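Local atomic coordinates of polyketide synthase PksL (Bacillus subtilis, PDB entry 5E1V), a protein that probably dehydrates beta-hydroxyacyl intermediates as a monomeric dehydratase domain of the trans-AT polyketide synthase that makes bacillaene. Residues 27-30 with 31-35. Sequence-based numbering, arbitrary orientation.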
loop_
_atom_site.group_PDB
_atom_site.type_symbol
_atom_site.label_atom_id
_atom_site.label_comp_id
_atom_site.label_asym_id
_atom_site.label_seq_id
_atom_site.Cartn_x
_atom_site.Cartn_y
_atom_site.Cartn_z
ATOM N N ASN A 27 -16.064 0.117 -5.816
ATOM C CA ASN A 27 -15.333 -0.060 -4.542
ATOM C C ASN A 27 -14.155 -1.010 -4.805
ATOM O O ASN A 27 -14.375 -2.103 -5.338
ATOM C CB ASN A 27 -16.301 -0.621 -3.466
ATOM C CG ASN A 27 -17.314 0.392 -3.055
ATOM O OD1 ASN A 27 -17.075 1.237 -2.177
ATOM N ND2 ASN A 27 -18.377 0.432 -3.771
ATOM N N VAL A 28 -12.925 -0.646 -4.424
ATOM C CA VAL A 28 -11.765 -1.411 -4.729
ATOM C C VAL A 28 -10.897 -1.565 -3.508
ATOM O O VAL A 28 -10.622 -0.606 -2.788
ATOM C CB VAL A 28 -10.897 -0.633 -5.796
ATOM C CG1 VAL A 28 -9.510 -1.238 -5.968
ATOM C CG2 VAL A 28 -11.562 -0.652 -7.101
ATOM N N LEU A 29 -10.470 -2.769 -3.231
ATOM C CA LEU A 29 -9.442 -2.917 -2.230
ATOM C C LEU A 29 -8.118 -2.248 -2.729
ATOM O O LEU A 29 -7.588 -2.658 -3.777
ATOM C CB LEU A 29 -9.221 -4.397 -1.943
ATOM C CG LEU A 29 -8.186 -4.580 -0.836
ATOM C CD1 LEU A 29 -8.622 -4.089 0.542
ATOM C CD2 LEU A 29 -7.614 -5.968 -0.777
ATOM N N PRO A 30 -7.603 -1.259 -2.000
ATOM C CA PRO A 30 -6.354 -0.676 -2.500
ATOM C C PRO A 30 -5.299 -1.751 -2.645
ATOM O O PRO A 30 -5.122 -2.639 -1.808
ATOM C CB PRO A 30 -5.969 0.405 -1.453
ATOM C CG PRO A 30 -7.184 0.613 -0.635
ATOM C CD PRO A 30 -7.989 -0.667 -0.712
ATOM N N GLY A 31 -4.634 -1.719 -3.782
ATOM C CA GLY A 31 -3.613 -2.691 -4.038
ATOM C C GLY A 31 -2.530 -2.641 -2.973
ATOM O O GLY A 31 -1.896 -3.607 -2.762
ATOM N N LEU A 32 -2.294 -1.494 -2.358
ATOM C CA LEU A 32 -1.219 -1.337 -1.332
ATOM C C LEU A 32 -1.603 -2.009 0.028
ATOM O O LEU A 32 -0.772 -2.180 0.883
ATOM C CB LEU A 32 -0.858 0.114 -1.120
ATOM C CG LEU A 32 -0.051 0.695 -2.314
ATOM C CD1 LEU A 32 0.015 2.193 -2.145
ATOM C CD2 LEU A 32 1.345 0.099 -2.297
ATOM N N ALA A 33 -2.852 -2.458 0.113
ATOM C CA ALA A 33 -3.347 -3.201 1.255
ATOM C C ALA A 33 -2.848 -4.605 1.287
ATOM O O ALA A 33 -2.909 -5.269 2.308
ATOM C CB ALA A 33 -4.877 -3.158 1.276
ATOM N N TYR A 34 -2.314 -5.111 0.162
ATOM C CA TYR A 34 -1.753 -6.493 0.168
ATOM C C TYR A 34 -0.561 -6.664 1.106
ATOM O O TYR A 34 -0.208 -7.821 1.473
ATOM C CB TYR A 34 -1.380 -6.907 -1.290
ATOM C CG TYR A 34 -2.544 -7.279 -2.130
ATOM C CD1 TYR A 34 -3.382 -8.266 -1.748
ATOM C CD2 TYR A 34 -2.803 -6.622 -3.320
ATOM C CE1 TYR A 34 -4.463 -8.683 -2.572
ATOM C CE2 TYR A 34 -3.845 -6.985 -4.156
ATOM C CZ TYR A 34 -4.648 -8.042 -3.829
ATOM O OH TYR A 34 -5.707 -8.389 -4.610
ATOM N N ILE A 35 0.202 -5.606 1.343
ATOM C CA ILE A 35 1.368 -5.690 2.275
ATOM C C ILE A 35 0.921 -6.142 3.691
ATOM O O ILE A 35 1.419 -7.135 4.253
ATOM C CB ILE A 35 2.127 -4.365 2.340
ATOM C CG1 ILE A 35 2.692 -4.069 0.919
ATOM C CG2 ILE A 35 3.219 -4.464 3.351
ATOM C CD1 ILE A 35 3.130 -2.663 0.727
#
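Leu-29 and Pro-30 meet Ala-33 where the strand 26-29 of a hotdog-fold dehydratase turns into the helix 34-44. Pro-30 closes the HxxxGxxxxP sequence motif of these domains, and His-21, which opens it, hydrogen-bonds through ND1 to the carbonyl of Val-28. The turn itself is a type I beta turn: Gly-31 and Leu-32 fill its two central places with helical torsions, and Ala-33 N donates to Pro-30 O at 3.0 Å.

Proline suits the place where the strand gives way to the turn because its ring fixes phi near -57° and it has no N-H to leave unpaired. Ala-33 turns its methyl back toward the strand, with CB 3.1 Å from Pro-30 O; the small methyl of alanine fits closely against that carbonyl oxygen. Ala-33 CB is touched by Leu-29 CD1 at 3.9 Å and more loosely by Pro-30 CD at 4.5 Å. Leu-29 reaches forward because its CG is anti to the backbone N (chi1 -177°), and its other methyl, CD2, comes loosely over the ring face of Tyr-34, 4.5 Å from Tyr-34 CE1. Phe-17 of helix 16-19 touches both Leu-29 and Pro-30. Gly-31 O accepts bonds from Tyr-220 OH and, weakly, from Tyr-34 N at 3.3 Å.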